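Local coordinates for protein kappa-carrageenase (Pseudoalteromonas carrageenovora, PDB 5OCQ) that cleaves kappa-carrageenan internally, hydrolysing the beta-1,4 linkages between D-galactose 4-sulfate and 3,6-anhydro-D-galactose with its GH16 catalytic domain, at residues 116-121 / 142-147; 72-77 / 241-246. The protein carries 1 engineered substitution. All blocks are in the same frame, centred on the assembly; numbering follows the deposited sequence.

Contact 1 (116-121 / 142-147); sequences SPAFWM and VVDLTQ. Engineered in segment 142-147: Asp-144 (natural residue Glu). With G4S (4-O-sulfo-beta-D-galactopyranose), chain C.
Phe-119 holds CG anti to its own N (chi1 172°), and Val-142 CG1 likewise (chi1 -172°); the valine's other methyl, CG2, thereby lies over one ring face, 4.0 Å from the Phe-119 ring centroid and 23° off the normal, a CH-pi contact. The Phe-119 carbonyl is shared by both valines: O accepts a bond from Val-143 N at 3.1 Å and a weak one from Val-142 N at 2.8 Å, a classic beta bulge. In this GH16 jelly roll the bulge shifts the strand's alternation, and the nucleophile Glu-139 and the active-site Asp-141 are followed, three residues beyond Asp-141, by position 144, the E-x-D-x-x-E pattern of the family. Asp-144 is engineered, replacing the natural glutamate proton donor; its OD1 accepts O6 of the chain C galactose sulfate at 2.6 Å and also pairs with Arg-236. Beneath this sugar lies Trp-120, with sugar C6 3.7 Å above the indole plane, while NE1 bonds Ser-232. With an alanine in place of Trp-120, the sugar would probably lose its flat apolar support and Ser-232 OG its indole partner. Ser-116 OG donates to Leu-145 O at 2.8 Å, and Leu-145 N to Pro-117 O at 3.0 Å.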
loop_
_atom_site.group_PDB
_atom_site.type_symbol
_atom_site.label_atom_id
_atom_site.label_comp_id
_atom_site.label_asym_id
_atom_site.label_seq_id
_atom_site.Cartn_x
_atom_site.Cartn_y
_atom_site.Cartn_z
ATOM N N SER A 116 -9.920 2.819 0.178
ATOM C CA SER A 116 -8.640 3.457 0.264
ATOM C C SER A 116 -7.658 2.945 -0.780
ATOM O O SER A 116 -7.076 1.844 -0.605
ATOM C CB SER A 116 -8.099 3.275 1.668
ATOM O OG SER A 116 -6.779 3.814 1.819
ATOM N N PRO A 117 -7.452 3.688 -1.879
ATOM C CA PRO A 117 -6.347 3.420 -2.808
ATOM C C PRO A 117 -4.998 3.537 -2.087
ATOM O O PRO A 117 -4.799 4.436 -1.253
ATOM C CB PRO A 117 -6.447 4.535 -3.823
ATOM C CG PRO A 117 -7.869 5.003 -3.724
ATOM C CD PRO A 117 -8.240 4.864 -2.287
ATOM N N ALA A 118 -4.115 2.574 -2.333
ATOM C CA ALA A 118 -2.798 2.638 -1.675
ATOM C C ALA A 118 -1.687 2.234 -2.582
ATOM O O ALA A 118 -1.827 1.399 -3.506
ATOM C CB ALA A 118 -2.833 1.681 -0.564
ATOM N N PHE A 119 -0.487 2.795 -2.307
ATOM C CA PHE A 119 0.729 2.459 -3.054
ATOM C C PHE A 119 1.763 2.246 -1.959
ATOM O O PHE A 119 1.902 3.112 -1.072
ATOM C CB PHE A 119 1.127 3.637 -3.994
ATOM C CG PHE A 119 2.463 3.527 -4.703
ATOM C CD1 PHE A 119 2.924 2.291 -5.269
ATOM C CD2 PHE A 119 3.224 4.677 -4.967
ATOM C CE1 PHE A 119 4.095 2.280 -5.969
ATOM C CE2 PHE A 119 4.444 4.625 -5.631
ATOM C CZ PHE A 119 4.887 3.426 -6.172
ATOM N N TRP A 120 2.319 1.057 -1.856
ATOM C CA TRP A 120 3.022 0.590 -0.657
ATOM C C TRP A 120 3.932 -0.577 -0.987
ATOM O O TRP A 120 3.939 -1.034 -2.156
ATOM C CB TRP A 120 2.094 0.254 0.503
ATOM C CG TRP A 120 1.073 -0.830 0.197
ATOM C CD1 TRP A 120 0.087 -0.763 -0.744
ATOM C CD2 TRP A 120 0.919 -2.088 0.867
ATOM N NE1 TRP A 120 -0.701 -1.929 -0.718
ATOM C CE2 TRP A 120 -0.185 -2.767 0.236
ATOM C CE3 TRP A 120 1.604 -2.746 1.895
ATOM C CZ2 TRP A 120 -0.609 -4.030 0.685
ATOM C CZ3 TRP A 120 1.151 -3.956 2.356
ATOM C CH2 TRP A 120 0.082 -4.600 1.722
ATOM N N MET A 121 4.781 -0.959 -0.036
ATOM C CA MET A 121 5.690 -2.103 -0.275
ATOM C C MET A 121 5.839 -2.844 1.059
ATOM O O MET A 121 5.833 -2.216 2.145
ATOM C CB MET A 121 7.043 -1.686 -0.877
ATOM C CG MET A 121 7.848 -0.805 0.034
ATOM S SD MET A 121 9.298 -0.089 -0.811
ATOM C CE MET A 121 8.518 1.326 -1.507
ATOM N N VAL A 142 3.755 4.357 0.632
ATOM C CA VAL A 142 4.031 5.590 -0.139
ATOM C C VAL A 142 2.882 6.560 0.055
ATOM O O VAL A 142 3.080 7.777 0.283
ATOM C CB VAL A 142 4.275 5.361 -1.626
ATOM C CG1 VAL A 142 4.746 6.654 -2.362
ATOM C CG2 VAL A 142 5.243 4.231 -1.829
ATOM N N VAL A 143 1.627 6.076 -0.059
ATOM C CA VAL A 143 0.393 6.881 0.198
ATOM C C VAL A 143 -0.745 5.981 0.509
ATOM O O VAL A 143 -0.861 4.900 -0.151
ATOM C CB VAL A 143 0.010 7.847 -0.870
ATOM C CG1 VAL A 143 -0.403 7.147 -2.231
ATOM C CG2 VAL A 143 -1.100 8.792 -0.454
ATOM N N ASP A 144 -1.538 6.313 1.548
ATOM C CA ASP A 144 -2.925 5.821 1.652
ATOM C C ASP A 144 -3.902 6.943 1.465
ATOM O O ASP A 144 -3.822 7.946 2.217
ATOM C CB ASP A 144 -3.224 5.203 3.022
ATOM C CG ASP A 144 -2.724 3.724 3.197
ATOM O OD1 ASP A 144 -3.558 2.749 2.860
ATOM O OD2 ASP A 144 -1.689 3.629 3.870
ATOM N N LEU A 145 -4.721 6.870 0.450
ATOM C CA LEU A 145 -5.667 7.897 0.127
ATOM C C LEU A 145 -7.033 7.603 0.735
ATOM O O LEU A 145 -7.415 6.447 0.951
ATOM C CB LEU A 145 -5.858 8.092 -1.388
ATOM C CG LEU A 145 -4.683 8.566 -2.240
ATOM C CD1 LEU A 145 -4.896 8.566 -3.718
ATOM C CD2 LEU A 145 -4.357 10.021 -1.808
ATOM N N THR A 146 -7.744 8.678 1.070
ATOM C CA THR A 146 -9.170 8.613 1.440
ATOM C C THR A 146 -9.519 7.643 2.513
ATOM O O THR A 146 -10.535 6.968 2.396
ATOM C CB THR A 146 -10.076 8.512 0.205
ATOM O OG1 THR A 146 -9.888 7.260 -0.540
ATOM C CG2 THR A 146 -9.921 9.645 -0.780
ATOM N N GLN A 147 -8.691 7.530 3.578
ATOM C CA GLN A 147 -8.996 6.685 4.691
ATOM C C GLN A 147 -9.243 7.442 6.021
ATOM O O GLN A 147 -9.360 6.802 7.053
ATOM C CB GLN A 147 -7.905 5.606 4.872
ATOM C CG GLN A 147 -6.540 6.107 5.421
ATOM C CD GLN A 147 -5.548 5.001 5.776
ATOM O OE1 GLN A 147 -5.780 3.816 5.521
ATOM N NE2 GLN A 147 -4.421 5.381 6.381
HETATM C C1 G4S C . -1.073 -0.720 6.238
HETATM C C2 G4S C . -1.352 -2.191 6.513
HETATM C C3 G4S C . -1.209 -3.098 5.272
HETATM C C4 G4S C . -1.969 -2.426 4.108
HETATM C C5 G4S C . -1.437 -0.996 3.889
HETATM C C6 G4S C . -1.927 -0.272 2.667
HETATM O O1 G4S C . -1.632 0.044 7.348
HETATM O O2 G4S C . -0.360 -2.693 7.485
HETATM O O4 G4S C . -3.329 -2.304 4.574
HETATM O O5 G4S C . -1.787 -0.217 5.067
HETATM O O6 G4S C . -3.275 0.208 2.825
HETATM S S G4S C . -4.625 -3.128 3.933
HETATM O O7 G4S C . -4.282 -3.511 2.537
HETATM O O8 G4S C . -4.809 -4.313 4.856
HETATM O O9 G4S C . -5.684 -2.101 3.953
#

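Contact 2 (72-77 / 241-246); sequences DGCNQQ and QWKCNQ. With G4S (4-O-sulfo-beta-D-galactopyranose), chain B.
Gln-246 reaches Gly-73 through a side chain, CG between backbone N and carbonyl carbon (chi1 74°), that runs on extended. That conformation carries OE1 to within 2.9 Å of Gly-73 N. The bond is bent, 143° at the hydrogen, and the donor lies above the amide's carbonyl plane, not on a lone pair; NE2 of the same amide donates to Trp-71 O. Gly-73 has no side chain to obstruct this approach. Asp-72 OD2 braces the 72-77 turn, accepting Asn-75 ND2 and Gln-77 NE2 from the same face of its carboxylate plane, while OD1 bonds Tyr-248 OH. Cys-74 and Cys-244 both place SG anti to the carbonyl carbon (chi1 -63° in each), and the sulfurs meet side by side, each lying roughly square to the other's CB-SG bond. The extended Lys-243 chain passes alongside, CD 3.7 Å from Cys-74 SG, toward a cation-pi contact with Tyr-248. In the type I' turn of hairpin 240-249, Asn-245 O accepts O6 of the chain B galactose sulfate at 2.6 Å. Cys-74 SG and Cys-244 SG, the known disulfide, are modelled 2.8 Å apart, longer than a covalent bond, which leaves its state in this model doubtful; it may be partly broken.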
loop_
_atom_site.group_PDB
_atom_site.type_symbol
_atom_site.label_atom_id
_atom_site.label_comp_id
_atom_site.label_asym_id
_atom_site.label_seq_id
_atom_site.Cartn_x
_atom_site.Cartn_y
_atom_site.Cartn_z
ATOM N N ASP A 72 -8.786 -14.577 12.633
ATOM C CA ASP A 72 -9.447 -13.839 13.758
ATOM C C ASP A 72 -8.383 -13.669 14.880
ATOM O O ASP A 72 -8.257 -14.470 15.734
ATOM C CB ASP A 72 -10.636 -14.697 14.219
ATOM C CG ASP A 72 -11.323 -14.173 15.483
ATOM O OD1 ASP A 72 -11.058 -13.034 15.942
ATOM O OD2 ASP A 72 -12.209 -14.934 15.963
ATOM N N GLY A 73 -7.610 -12.626 14.765
ATOM C CA GLY A 73 -6.515 -12.346 15.624
ATOM C C GLY A 73 -6.955 -12.162 17.122
ATOM O O GLY A 73 -6.186 -12.549 18.016
ATOM N N CYS A 74 -8.169 -11.641 17.317
ATOM C CA CYS A 74 -8.689 -11.493 18.741
ATOM C C CYS A 74 -8.697 -12.810 19.522
ATOM O O CYS A 74 -8.254 -12.886 20.696
ATOM C CB CYS A 74 -10.087 -10.888 18.779
ATOM S SG CYS A 74 -10.226 -9.181 18.116
ATOM N N ASN A 75 -9.103 -13.874 18.805
ATOM C CA ASN A 75 -9.192 -15.202 19.399
ATOM C C ASN A 75 -8.074 -16.121 18.886
ATOM O O ASN A 75 -8.104 -17.298 19.224
ATOM C CB ASN A 75 -10.572 -15.766 19.117
ATOM C CG ASN A 75 -11.676 -14.947 19.778
ATOM O OD1 ASN A 75 -11.719 -14.839 20.987
ATOM N ND2 ASN A 75 -12.543 -14.388 19.003
ATOM N N GLN A 76 -7.072 -15.580 18.201
ATOM C CA GLN A 76 -5.912 -16.276 17.715
ATOM C C GLN A 76 -6.291 -17.544 16.937
ATOM O O GLN A 76 -5.683 -18.652 17.192
ATOM C CB GLN A 76 -4.983 -16.605 18.917
ATOM C CG GLN A 76 -4.333 -15.354 19.526
ATOM C CD GLN A 76 -3.281 -14.692 18.602
ATOM O OE1 GLN A 76 -2.194 -15.292 18.339
ATOM N NE2 GLN A 76 -3.588 -13.463 18.052
ATOM N N GLN A 77 -7.263 -17.446 16.053
ATOM C CA GLN A 77 -7.720 -18.683 15.302
ATOM C C GLN A 77 -8.026 -18.342 13.839
ATOM O O GLN A 77 -8.498 -17.256 13.553
ATOM C CB GLN A 77 -8.937 -19.331 15.943
ATOM C CG GLN A 77 -10.058 -18.365 16.202
ATOM C CD GLN A 77 -11.423 -18.810 16.725
ATOM O OE1 GLN A 77 -11.607 -19.956 17.158
ATOM N NE2 GLN A 77 -12.430 -17.828 16.687
ATOM N N GLN A 241 -14.469 -2.547 11.049
ATOM C CA GLN A 241 -14.070 -2.211 12.419
ATOM C C GLN A 241 -12.543 -2.530 12.570
ATOM O O GLN A 241 -12.007 -3.394 11.863
ATOM C CB GLN A 241 -14.806 -3.098 13.408
ATOM C CG GLN A 241 -16.244 -3.293 13.264
ATOM C CD GLN A 241 -17.025 -2.015 13.550
ATOM O OE1 GLN A 241 -16.448 -0.942 13.767
ATOM N NE2 GLN A 241 -18.338 -2.101 13.456
ATOM N N TRP A 242 -11.816 -1.837 13.429
ATOM C CA TRP A 242 -10.434 -2.098 13.649
ATOM C C TRP A 242 -10.243 -2.585 15.091
ATOM O O TRP A 242 -10.513 -1.782 16.053
ATOM C CB TRP A 242 -9.586 -0.869 13.418
ATOM C CG TRP A 242 -8.092 -1.052 13.669
ATOM C CD1 TRP A 242 -7.396 -0.762 14.806
ATOM C CD2 TRP A 242 -7.122 -1.597 12.757
ATOM N NE1 TRP A 242 -6.072 -1.119 14.684
ATOM C CE2 TRP A 242 -5.882 -1.638 13.422
ATOM C CE3 TRP A 242 -7.192 -2.080 11.457
ATOM C CZ2 TRP A 242 -4.702 -2.059 12.805
ATOM C CZ3 TRP A 242 -5.980 -2.525 10.812
ATOM C CH2 TRP A 242 -4.770 -2.528 11.512
ATOM N N LYS A 243 -9.705 -3.788 15.296
ATOM C CA LYS A 243 -9.425 -4.302 16.604
ATOM C C LYS A 243 -8.360 -5.377 16.524
ATOM O O LYS A 243 -8.277 -6.055 15.440
ATOM C CB LYS A 243 -10.728 -4.795 17.222
ATOM C CG LYS A 243 -11.458 -5.923 16.573
ATOM C CD LYS A 243 -12.606 -6.466 17.425
ATOM C CE LYS A 243 -13.312 -7.649 16.729
ATOM N NZ LYS A 243 -14.361 -8.314 17.637
ATOM N N CYS A 244 -7.621 -5.596 17.587
ATOM C CA CYS A 244 -6.575 -6.581 17.622
ATOM C C CYS A 244 -5.691 -6.506 16.347
ATOM O O CYS A 244 -5.337 -7.546 15.790
ATOM C CB CYS A 244 -7.068 -7.989 17.767
ATOM S SG CYS A 244 -7.963 -8.139 19.442
ATOM N N ASN A 245 -5.370 -5.309 15.941
ATOM C CA ASN A 245 -4.333 -5.082 14.904
ATOM C C ASN A 245 -4.762 -5.490 13.499
ATOM O O ASN A 245 -3.871 -5.661 12.650
ATOM C CB ASN A 245 -3.057 -5.821 15.250
ATOM C CG ASN A 245 -1.782 -5.196 14.688
ATOM O OD1 ASN A 245 -0.834 -5.967 14.291
ATOM N ND2 ASN A 245 -1.702 -3.902 14.670
ATOM N N GLN A 246 -6.058 -5.541 13.251
ATOM C CA GLN A 246 -6.607 -5.895 11.954
ATOM C C GLN A 246 -8.000 -5.364 11.732
ATOM O O GLN A 246 -8.677 -4.944 12.671
ATOM C CB GLN A 246 -6.638 -7.431 11.843
ATOM C CG GLN A 246 -7.741 -8.073 12.696
ATOM C CD GLN A 246 -7.862 -9.582 12.555
ATOM O OE1 GLN A 246 -7.032 -10.369 13.034
ATOM N NE2 GLN A 246 -8.881 -9.995 11.850
HETATM C C1 G4S B . -1.073 -9.804 8.396
HETATM C C2 G4S B . -0.400 -10.993 8.965
HETATM C C3 G4S B . -1.314 -11.623 10.089
HETATM C C4 G4S B . -1.460 -10.534 11.173
HETATM C C5 G4S B . -2.060 -9.275 10.543
HETATM C C6 G4S B . -2.309 -8.078 11.499
HETATM O O1 G4S B . -0.205 -9.117 7.471
HETATM O O2 G4S B . -0.309 -11.985 7.873
HETATM O O4 G4S B . -0.188 -10.182 11.717
HETATM O O5 G4S B . -1.111 -8.839 9.512
HETATM O O6 G4S B . -3.028 -7.091 10.667
HETATM S S G4S B . 0.044 -10.327 13.424
HETATM O O7 G4S B . 1.511 -10.301 13.571
HETATM O O8 G4S B . -0.664 -11.609 13.736
HETATM O O9 G4S B . -0.776 -9.189 13.995
#

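From the N terminus the chain first enters contact 2 at 72-77, the turn between strands 56-72 and 77-97. It then runs through 77-97 and 100-107 to 116-121, and after 20 intervening residues, which include all of strand 135-141, segment 142-147 closes the short loop of contact 1. Far later 241-246 returns to 72-77, closing a loop of 163 residues inside which contact 1 is wholly nested; the two do not cross. Contact 1 joins strands of the jelly roll near the chain centre, whereas contact 2 ties a peripheral hairpin to a strand-connecting turn. Their centres are 22 Å apart and their nearest atoms about 8 Å, without touching, yet each meets a sulfated galactose of the glycan-binding site.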